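Long-range contacts in exopolysaccharide biosynthesis protein (Pantoea stewartii subsp. stewartii DC283, PDB 6TGF), which modifies the exopolysaccharide glycan of the bacterial biofilm, probably as a hydrolase, and has a bacteriophage tailspike-like parallel beta-helix fold: residues Tyr259-Gln263 with Arg290-Arg294; Pro306-Val311 with Asn331-Asn337; Arg597-Glu603 with Tyr619-Thr625. One frame throughout, in Å; residues are numbered along the deposited sequence.

Interaction 1: residues Tyr259-Gln263 with Arg290-Arg294; sequences YQWSQ and RRFFR
Phe292 O accepts a hydrogen bond from Gln263 NE2 (3.1 Å, N-H...O angle 147°), the donor tilted away from the carbonyl plane while the oxygen lies close to the plane of the Gln263 amide. The other end of the same amide works through a water: Gln263 OE1 accepts a hydrogen bond from water 1 at 2.8 Å, and this water accepts from Phe292 N at 2.9 Å. One glutamine side chain, bent at chi2 (-65°), thus serves both backbone polar groups of a single strand residue, and using both ends of the amide fixes its rotation. The two backbones are the helix 252-265 and the strand 290-296, whose short segments approach to 10.2 Å between axes; in this tailspike-like parallel beta-helix the strand belongs to an early coil and pairs onward with strand 327-330. The gap between helix and strand is filled by Tyr259, whose ring is sandwiched: CG of Gln263 sits 3.7 Å over one face, near the rim, and CE2 of Phe293 lies over the other. Tyr259 and Phe293 meet obliquely, with centroids 5.2 Å apart. With CG anti to the backbone nitrogen (chi1 -177°), Tyr259 carries its ring off the helix toward the strand. Arg290, extended from CG to NE, crosses the hydroxyl end of this ring, and Tyr259 CE2 rests 3.8 Å above one face of its guanidinium, toward the rim; the two planes are steeply inclined to each other. Arg290 NH1 donates a hydrogen bond to Phe285 O, and the Phe285 ring meets those of Tyr259 and Phe293, making a three-ring aromatic cluster. Farther along the strand, Arg294 reaches Asn301 of a second subunit through NH2.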
loop_
_atom_site.group_PDB
_atom_site.type_symbol
_atom_site.label_atom_id
_atom_site.label_comp_id
_atom_site.label_asym_id
_atom_site.label_seq_id
_atom_site.Cartn_x
_atom_site.Cartn_y
_atom_site.Cartn_z
ATOM N N TYR B 259 21.031 -3.424 23.794
ATOM C CA TYR B 259 21.599 -2.863 22.543
ATOM C C TYR B 259 23.016 -3.406 22.339
ATOM O O TYR B 259 23.280 -4.013 21.286
ATOM C CB TYR B 259 21.640 -1.333 22.553
ATOM C CG TYR B 259 22.149 -0.759 21.255
ATOM C CD1 TYR B 259 21.479 -1.020 20.072
ATOM C CD2 TYR B 259 23.309 -0.004 21.189
ATOM C CE1 TYR B 259 21.931 -0.528 18.860
ATOM C CE2 TYR B 259 23.774 0.502 19.984
ATOM C CZ TYR B 259 23.080 0.239 18.816
ATOM O OH TYR B 259 23.501 0.721 17.611
ATOM N N GLN B 260 23.890 -3.188 23.323
ATOM C CA GLN B 260 25.328 -3.562 23.253
ATOM C C GLN B 260 25.447 -5.082 23.081
ATOM O O GLN B 260 26.345 -5.513 22.336
ATOM C CB GLN B 260 26.089 -3.079 24.490
ATOM C CG GLN B 260 27.573 -2.865 24.228
ATOM C CD GLN B 260 28.423 -3.113 25.451
ATOM O OE1 GLN B 260 28.342 -4.165 26.083
ATOM N NE2 GLN B 260 29.261 -2.145 25.787
ATOM N N TRP B 261 24.570 -5.854 23.735
ATOM C CA TRP B 261 24.476 -7.332 23.579
ATOM C C TRP B 261 24.206 -7.678 22.109
ATOM O O TRP B 261 24.975 -8.477 21.544
ATOM C CB TRP B 261 23.398 -7.933 24.493
ATOM C CG TRP B 261 23.064 -9.353 24.148
ATOM C CD1 TRP B 261 23.763 -10.470 24.502
ATOM C CD2 TRP B 261 21.957 -9.810 23.350
ATOM N NE1 TRP B 261 23.165 -11.589 23.989
ATOM C CE2 TRP B 261 22.055 -11.217 23.279
ATOM C CE3 TRP B 261 20.897 -9.176 22.694
ATOM C CZ2 TRP B 261 21.130 -11.992 22.580
ATOM C CZ3 TRP B 261 19.983 -9.943 22.004
ATOM C CH2 TRP B 261 20.100 -11.332 21.949
ATOM N N SER B 262 23.151 -7.097 21.528
ATOM C CA SER B 262 22.679 -7.359 20.142
ATOM C C SER B 262 23.764 -6.980 19.127
ATOM O O SER B 262 23.878 -7.678 18.104
ATOM C CB SER B 262 21.392 -6.628 19.861
ATOM O OG SER B 262 21.620 -5.233 19.734
ATOM N N GLN B 263 24.517 -5.908 19.398
ATOM C CA GLN B 263 25.642 -5.428 18.549
ATOM C C GLN B 263 26.795 -6.438 18.614
ATOM O O GLN B 263 27.250 -6.881 17.541
ATOM C CB GLN B 263 26.107 -4.040 18.996
ATOM C CG GLN B 263 25.087 -2.936 18.745
ATOM C CD GLN B 263 24.823 -2.695 17.278
ATOM O OE1 GLN B 263 25.708 -2.823 16.436
ATOM N NE2 GLN B 263 23.592 -2.332 16.958
ATOM N N ARG B 290 27.377 2.597 12.925
ATOM C CA ARG B 290 26.979 1.163 12.951
ATOM C C ARG B 290 26.129 0.841 11.717
ATOM O O ARG B 290 25.797 1.775 10.964
ATOM C CB ARG B 290 26.229 0.852 14.249
ATOM C CG ARG B 290 27.077 1.024 15.500
ATOM C CD ARG B 290 26.297 0.646 16.738
ATOM N NE ARG B 290 26.981 0.976 17.980
ATOM C CZ ARG B 290 27.051 2.193 18.513
ATOM N NH1 ARG B 290 26.491 3.229 17.910
ATOM N NH2 ARG B 290 27.697 2.372 19.652
ATOM N N ARG B 291 25.812 -0.442 11.520
ATOM C CA ARG B 291 24.970 -0.942 10.400
ATOM C C ARG B 291 23.491 -0.804 10.782
ATOM O O ARG B 291 22.743 -0.159 10.023
ATOM C CB ARG B 291 25.302 -2.402 10.075
ATOM C CG ARG B 291 26.593 -2.603 9.291
ATOM C CD ARG B 291 26.402 -2.917 7.816
ATOM N NE ARG B 291 25.531 -4.060 7.558
ATOM C CZ ARG B 291 25.299 -4.589 6.358
ATOM N NH1 ARG B 291 25.877 -4.085 5.279
ATOM N NH2 ARG B 291 24.487 -5.624 6.236
ATOM N N PHE B 292 23.104 -1.375 11.927
ATOM C CA PHE B 292 21.694 -1.585 12.346
ATOM C C PHE B 292 21.397 -0.875 13.671
ATOM O O PHE B 292 22.243 -0.898 14.590
ATOM C CB PHE B 292 21.403 -3.081 12.496
ATOM C CG PHE B 292 20.580 -3.684 11.387
ATOM C CD1 PHE B 292 21.025 -3.661 10.073
ATOM C CD2 PHE B 292 19.364 -4.289 11.662
ATOM C CE1 PHE B 292 20.266 -4.224 9.057
ATOM C CE2 PHE B 292 18.607 -4.852 10.646
ATOM C CZ PHE B 292 19.059 -4.818 9.347
ATOM N N PHE B 293 20.209 -0.269 13.752
ATOM C CA PHE B 293 19.503 0.078 15.014
ATOM C C PHE B 293 18.011 -0.214 14.837
ATOM O O PHE B 293 17.328 0.546 14.127
ATOM C CB PHE B 293 19.718 1.540 15.414
ATOM C CG PHE B 293 19.120 1.890 16.754
ATOM C CD1 PHE B 293 17.789 2.261 16.871
ATOM C CD2 PHE B 293 19.885 1.822 17.907
ATOM C CE1 PHE B 293 17.243 2.568 18.110
ATOM C CE2 PHE B 293 19.340 2.129 19.144
ATOM C CZ PHE B 293 18.020 2.504 19.243
ATOM N N ARG B 294 17.529 -1.293 15.455
ATOM C CA ARG B 294 16.085 -1.632 15.537
ATOM C C ARG B 294 15.604 -1.355 16.965
ATOM O O ARG B 294 16.364 -1.621 17.912
ATOM C CB ARG B 294 15.840 -3.088 15.130
ATOM C CG ARG B 294 14.405 -3.555 15.321
ATOM C CD ARG B 294 14.255 -5.043 15.088
ATOM N NE ARG B 294 12.906 -5.521 15.371
ATOM C CZ ARG B 294 12.407 -5.755 16.584
ATOM N NH1 ARG B 294 13.136 -5.550 17.669
ATOM N NH2 ARG B 294 11.165 -6.193 16.709
HETATM O O HOH W 1 24.957 -2.593 13.757
#

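Interaction 2: residues Pro306-Val311 with Asn331-Asn337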
loop_
_atom_site.group_PDB
_atom_site.type_symbol
_atom_site.label_atom_id
_atom_site.label_comp_id
_atom_site.label_asym_id
_atom_site.label_seq_id
_atom_site.Cartn_x
_atom_site.Cartn_y
_atom_site.Cartn_z
ATOM N N PRO B 306 -0.445 1.256 20.080
ATOM C CA PRO B 306 0.598 0.347 20.556
ATOM C C PRO B 306 0.477 0.036 22.056
ATOM O O PRO B 306 0.019 0.890 22.795
ATOM C CB PRO B 306 1.904 1.106 20.282
ATOM C CG PRO B 306 1.561 2.057 19.155
ATOM C CD PRO B 306 0.108 2.424 19.378
ATOM N N ALA B 307 0.905 -1.164 22.461
ATOM C CA ALA B 307 0.822 -1.675 23.850
ATOM C C ALA B 307 2.063 -1.265 24.656
ATOM O O ALA B 307 2.140 -1.650 25.838
ATOM C CB ALA B 307 0.648 -3.173 23.834
ATOM N N THR B 308 2.993 -0.516 24.051
ATOM C CA THR B 308 4.220 0.009 24.709
ATOM C C THR B 308 4.230 1.539 24.626
ATOM O O THR B 308 4.152 2.068 23.497
ATOM C CB THR B 308 5.488 -0.586 24.082
ATOM O OG1 THR B 308 5.420 -2.005 24.220
ATOM C CG2 THR B 308 6.761 -0.072 24.719
ATOM N N THR B 309 4.332 2.210 25.778
ATOM C CA THR B 309 4.481 3.685 25.899
ATOM C C THR B 309 5.863 4.006 26.480
ATOM O O THR B 309 6.194 3.459 27.550
ATOM C CB THR B 309 3.362 4.295 26.753
ATOM O OG1 THR B 309 2.117 4.014 26.112
ATOM C CG2 THR B 309 3.508 5.790 26.941
ATOM N N ILE B 310 6.636 4.847 25.788
ATOM C CA ILE B 310 7.899 5.448 26.312
ATOM C C ILE B 310 7.546 6.804 26.926
ATOM O O ILE B 310 6.703 7.519 26.350
ATOM C CB ILE B 310 8.982 5.565 25.217
ATOM C CG1 ILE B 310 9.608 4.202 24.909
ATOM C CG2 ILE B 310 10.042 6.591 25.603
ATOM C CD1 ILE B 310 10.412 4.164 23.629
ATOM N N VAL B 311 8.165 7.121 28.063
ATOM C CA VAL B 311 7.995 8.407 28.798
ATOM C C VAL B 311 9.357 8.753 29.413
ATOM O O VAL B 311 10.062 7.819 29.832
ATOM C CB VAL B 311 6.855 8.295 29.830
ATOM C CG1 VAL B 311 7.284 7.623 31.123
ATOM C CG2 VAL B 311 6.223 9.638 30.125
ATOM N N ASN B 331 5.693 0.283 16.802
ATOM C CA ASN B 331 4.806 -0.136 17.920
ATOM C C ASN B 331 5.173 0.619 19.203
ATOM O O ASN B 331 5.227 -0.027 20.264
ATOM C CB ASN B 331 4.873 -1.650 18.141
ATOM C CG ASN B 331 4.724 -2.440 16.861
ATOM O OD1 ASN B 331 3.887 -2.119 16.022
ATOM N ND2 ASN B 331 5.533 -3.476 16.704
ATOM N N LEU B 332 5.381 1.935 19.121
ATOM C CA LEU B 332 5.749 2.779 20.291
ATOM C C LEU B 332 4.840 4.010 20.366
ATOM O O LEU B 332 4.661 4.683 19.333
ATOM C CB LEU B 332 7.219 3.194 20.177
ATOM C CG LEU B 332 8.237 2.072 20.375
ATOM C CD1 LEU B 332 9.630 2.533 19.976
ATOM C CD2 LEU B 332 8.233 1.573 21.812
ATOM N N ILE B 333 4.287 4.271 21.554
ATOM C CA ILE B 333 3.732 5.596 21.959
ATOM C C ILE B 333 4.842 6.329 22.717
ATOM O O ILE B 333 5.398 5.729 23.654
ATOM C CB ILE B 333 2.455 5.439 22.811
ATOM C CG1 ILE B 333 1.442 4.496 22.153
ATOM C CG2 ILE B 333 1.850 6.801 23.118
ATOM C CD1 ILE B 333 0.192 4.238 22.967
ATOM N N PHE B 334 5.184 7.554 22.305
ATOM C CA PHE B 334 6.099 8.460 23.047
ATOM C C PHE B 334 5.306 9.671 23.549
ATOM O O PHE B 334 4.912 10.519 22.720
ATOM C CB PHE B 334 7.294 8.898 22.195
ATOM C CG PHE B 334 8.173 9.934 22.855
ATOM C CD1 PHE B 334 8.582 9.784 24.173
ATOM C CD2 PHE B 334 8.589 11.063 22.165
ATOM C CE1 PHE B 334 9.383 10.736 24.783
ATOM C CE2 PHE B 334 9.395 12.013 22.777
ATOM C CZ PHE B 334 9.790 11.849 24.084
ATOM N N ASN B 335 5.078 9.730 24.865
ATOM C CA ASN B 335 4.432 10.870 25.566
ATOM C C ASN B 335 5.534 11.803 26.086
ATOM O O ASN B 335 6.126 11.487 27.138
ATOM C CB ASN B 335 3.501 10.386 26.681
ATOM C CG ASN B 335 2.833 11.517 27.436
ATOM O OD1 ASN B 335 2.685 12.623 26.918
ATOM N ND2 ASN B 335 2.421 11.245 28.665
ATOM N N GLY B 336 5.792 12.900 25.367
ATOM C CA GLY B 336 6.849 13.885 25.674
ATOM C C GLY B 336 6.555 14.693 26.931
ATOM O O GLY B 336 7.513 15.252 27.498
ATOM N N ASN B 337 5.282 14.772 27.338
ATOM C CA ASN B 337 4.808 15.451 28.577
ATOM C C ASN B 337 5.165 16.946 28.539
ATOM O O ASN B 337 5.391 17.524 29.621
ATOM C CB ASN B 337 5.370 14.788 29.841
ATOM C CG ASN B 337 4.690 13.481 30.190
ATOM O OD1 ASN B 337 3.466 13.381 30.157
ATOM N ND2 ASN B 337 5.475 12.479 30.548
#
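Strands 308-311 and 332-335 lie side by side in successive coils of the parallel beta-helix, with Thr309 paired to Ile333 and Ile310 to Phe334. Their hydrogen bonds zigzag between the chains: Ile333 N donates to Thr308 O at 2.9 Å, Ile310 N to Ile333 O, and Asn335 N to Ile310 O at 3.1 Å. On the face that carries Ile310 and Phe334, CD2 of Leu332 fits between Thr308 CG2, 3.7 Å away, and Ile310 CD1, 3.8 Å away. The two branches of Ile310 divide the work, for CG2, anti to the backbone nitrogen, turns instead to CD1 of Phe334 at 3.8 Å. Above the centre of the Phe334 ring sits Gly336 N. The face of Thr309 and Ile333 is more open; there Ile333 lays CG1 against Pro306 CD (3.7 Å) and its CB near Thr309 OG1 (3.6 Å). Polar ends look elsewhere: Thr308 OG1 is hydrogen-bonded to Pro274 O and Ala298 N, and Asn335 OD1 to Asn367 ND2. With backbone bonds fixing the register and mostly hydrocarbon meeting across it, the coils are joined here without any charged pair.

Interaction 3: residues Arg597-Glu603 with Tyr619-Thr625; sequences RKKDHAE and YVAKTDT
Two hydrogen bonds join the segments, both from His601. Its backbone N donates to Asp624 OD1 (3.3 Å, 165°), meeting the oxygen on the anti side, 27° out of the carboxylate plane. The second, from ND1 to Ala621 O, is weak, being bent to 117°. Charge plays a looser part: Arg597 NH2 and Asp624 OD2 stay 4.7 Å apart, too far for a salt bridge, though some mutual attraction is likely. Instead the guanidinium lays one face over the backbone of Asp624, whose C is 3.8 Å above it toward the rim, while NH1 is hydrogen-bonded to Ser552 O. The arginine reaches this far because its chain is extended, starting with CG anti to the backbone nitrogen. Van der Waals contacts complete the join. Thr625 CG2 lies 3.7 Å from Arg597 NH1, Ala621 CB touches His601 CB at 3.8 Å, and Tyr619 brings its OH to 3.6 Å from Glu603 CG, beyond which the carboxylate is held by Asn571, Gly572 and Thr573 of a second subunit. Residues 597-603 form the turn between antiparallel strands 589-597 and 602-610, closed by a hydrogen bond from Lys598 N to His601 O, and they meet the turn between strands 614-620 and 626-633, which belong to another antiparallel sheet.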
loop_
_atom_site.group_PDB
_atom_site.type_symbol
_atom_site.label_atom_id
_atom_site.label_comp_id
_atom_site.label_asym_id
_atom_site.label_seq_id
_atom_site.Cartn_x
_atom_site.Cartn_y
_atom_site.Cartn_z
ATOM N N ARG B 597 -21.671 36.870 -20.230
ATOM C CA ARG B 597 -22.536 37.457 -19.175
ATOM C C ARG B 597 -22.308 38.972 -19.175
ATOM O O ARG B 597 -21.155 39.393 -18.959
ATOM C CB ARG B 597 -22.238 36.858 -17.797
ATOM C CG ARG B 597 -23.123 37.419 -16.692
ATOM C CD ARG B 597 -22.809 36.890 -15.306
ATOM N NE ARG B 597 -23.304 37.794 -14.272
ATOM C CZ ARG B 597 -23.205 37.587 -12.960
ATOM N NH1 ARG B 597 -22.630 36.492 -12.492
ATOM N NH2 ARG B 597 -23.689 38.484 -12.117
ATOM N N LYS B 598 -23.367 39.750 -19.422
ATOM C CA LYS B 598 -23.333 41.236 -19.453
ATOM C C LYS B 598 -23.601 41.762 -18.038
ATOM O O LYS B 598 -23.655 40.936 -17.105
ATOM C CB LYS B 598 -24.356 41.761 -20.466
ATOM C CG LYS B 598 -24.245 41.169 -21.865
ATOM C CD LYS B 598 -22.883 41.356 -22.502
ATOM C CE LYS B 598 -22.836 40.895 -23.943
ATOM N NZ LYS B 598 -21.525 41.187 -24.568
ATOM N N LYS B 599 -23.754 43.083 -17.885
ATOM C CA LYS B 599 -24.114 43.740 -16.599
ATOM C C LYS B 599 -25.413 43.112 -16.079
ATOM O O LYS B 599 -25.491 42.837 -14.865
ATOM C CB LYS B 599 -24.255 45.255 -16.779
ATOM C CG LYS B 599 -23.015 45.962 -17.314
ATOM C CD LYS B 599 -22.964 47.449 -17.015
ATOM C CE LYS B 599 -24.123 48.242 -17.582
ATOM N NZ LYS B 599 -24.153 48.214 -19.063
ATOM N N ASP B 600 -26.377 42.887 -16.979
ATOM C CA ASP B 600 -27.646 42.153 -16.724
ATOM C C ASP B 600 -27.774 41.029 -17.757
ATOM O O ASP B 600 -27.645 41.326 -18.959
ATOM C CB ASP B 600 -28.855 43.086 -16.809
ATOM C CG ASP B 600 -28.657 44.405 -16.084
ATOM O OD1 ASP B 600 -28.658 44.395 -14.835
ATOM O OD2 ASP B 600 -28.487 45.429 -16.776
ATOM N N HIS B 601 -28.016 39.796 -17.305
ATOM C CA HIS B 601 -28.195 38.596 -18.167
ATOM C C HIS B 601 -26.932 38.375 -19.009
ATOM O O HIS B 601 -25.875 38.929 -18.648
ATOM C CB HIS B 601 -29.449 38.755 -19.042
ATOM C CG HIS B 601 -30.682 39.098 -18.277
ATOM N ND1 HIS B 601 -31.488 38.134 -17.703
ATOM C CD2 HIS B 601 -31.248 40.288 -17.987
ATOM C CE1 HIS B 601 -32.499 38.717 -17.093
ATOM N NE2 HIS B 601 -32.375 40.039 -17.252
ATOM N N ALA B 602 -27.046 37.585 -20.080
ATOM C CA ALA B 602 -25.996 37.345 -21.098
ATOM C C ALA B 602 -26.587 37.588 -22.489
ATOM O O ALA B 602 -27.824 37.524 -22.628
ATOM C CB ALA B 602 -25.463 35.939 -20.965
ATOM N N GLU B 603 -25.726 37.874 -23.469
ATOM C CA GLU B 603 -26.080 37.962 -24.911
ATOM C C GLU B 603 -25.134 37.045 -25.690
ATOM O O GLU B 603 -24.071 36.701 -25.140
ATOM C CB GLU B 603 -26.016 39.415 -25.387
ATOM C CG GLU B 603 -27.173 40.256 -24.876
ATOM C CD GLU B 603 -26.984 41.761 -24.945
ATOM O OE1 GLU B 603 -25.924 42.209 -25.422
ATOM O OE2 GLU B 603 -27.904 42.486 -24.514
ATOM N N TYR B 619 -30.990 31.474 -27.430
ATOM C CA TYR B 619 -30.578 31.339 -26.009
ATOM C C TYR B 619 -31.683 31.876 -25.092
ATOM O O TYR B 619 -32.583 32.595 -25.569
ATOM C CB TYR B 619 -29.242 32.046 -25.766
ATOM C CG TYR B 619 -29.292 33.550 -25.845
ATOM C CD1 TYR B 619 -29.151 34.206 -27.057
ATOM C CD2 TYR B 619 -29.478 34.321 -24.710
ATOM C CE1 TYR B 619 -29.197 35.589 -27.138
ATOM C CE2 TYR B 619 -29.527 35.703 -24.774
ATOM C CZ TYR B 619 -29.384 36.342 -25.993
ATOM O OH TYR B 619 -29.432 37.703 -26.063
ATOM N N VAL B 620 -31.600 31.516 -23.808
ATOM C CA VAL B 620 -32.537 31.939 -22.727
ATOM C C VAL B 620 -31.700 32.370 -21.519
ATOM O O VAL B 620 -31.171 31.483 -20.822
ATOM C CB VAL B 620 -33.521 30.809 -22.364
ATOM C CG1 VAL B 620 -34.396 31.170 -21.173
ATOM C CG2 VAL B 620 -34.383 30.407 -23.552
ATOM N N ALA B 621 -31.577 33.682 -21.302
ATOM C CA ALA B 621 -30.892 34.297 -20.141
ATOM C C ALA B 621 -31.946 34.884 -19.195
ATOM O O ALA B 621 -32.254 36.085 -19.321
ATOM C CB ALA B 621 -29.916 35.343 -20.619
ATOM N N LYS B 622 -32.487 34.052 -18.296
ATOM C CA LYS B 622 -33.603 34.406 -17.373
ATOM C C LYS B 622 -33.066 34.733 -15.972
ATOM O O LYS B 622 -33.877 35.150 -15.122
ATOM C CB LYS B 622 -34.636 33.276 -17.327
ATOM C CG LYS B 622 -35.764 33.419 -18.338
ATOM C CD LYS B 622 -36.762 32.282 -18.320
ATOM C CE LYS B 622 -37.479 32.092 -19.641
ATOM N NZ LYS B 622 -37.837 33.379 -20.282
ATOM N N THR B 623 -31.765 34.541 -15.735
ATOM C CA THR B 623 -31.044 35.017 -14.523
ATOM C C THR B 623 -29.736 35.681 -14.960
ATOM O O THR B 623 -29.360 35.526 -16.139
ATOM C CB THR B 623 -30.789 33.881 -13.522
ATOM O OG1 THR B 623 -29.681 33.106 -13.980
ATOM C CG2 THR B 623 -31.989 32.981 -13.318
ATOM N N ASP B 624 -29.075 36.392 -14.042
ATOM C CA ASP B 624 -27.773 37.068 -14.288
ATOM C C ASP B 624 -26.690 36.013 -14.549
ATOM O O ASP B 624 -25.799 36.284 -15.375
ATOM C CB ASP B 624 -27.388 37.982 -13.120
ATOM C CG ASP B 624 -28.165 39.286 -13.062
ATOM O OD1 ASP B 624 -28.736 39.680 -14.100
ATOM O OD2 ASP B 624 -28.188 39.903 -11.979
ATOM N N THR B 625 -26.783 34.853 -13.889
ATOM C CA THR B 625 -25.734 33.797 -13.853
ATOM C C THR B 625 -25.972 32.733 -14.934
ATOM O O THR B 625 -24.972 32.248 -15.498
ATOM C CB THR B 625 -25.675 33.141 -12.468
ATOM O OG1 THR B 625 -26.962 32.590 -12.185
ATOM C CG2 THR B 625 -25.277 34.109 -11.376
#

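How the interactions relate
From the N terminus, interaction 1 comes first, closing a 26-residue loop between helix 252-265 and strand 290-296. Interaction 2 opens only afterwards, its strand 308-311 being the next after 290-296, and encloses 19 residues, nine of them strand. Interaction 3 closes the last and shortest loop, of 15 residues. The three are in series, and none nests within or crosses another. Interactions 1 and 2 are neighbours in the beta-helix, about 6 Å apart at their nearest atoms; interaction 3 joins two antiparallel sheets downstream, its centre about 74 Å from that of interaction 1. All three reach the second subunit, interaction 2 through Asn331 alone; interactions 1 and 3 lie on opposite sides of the chain's centre.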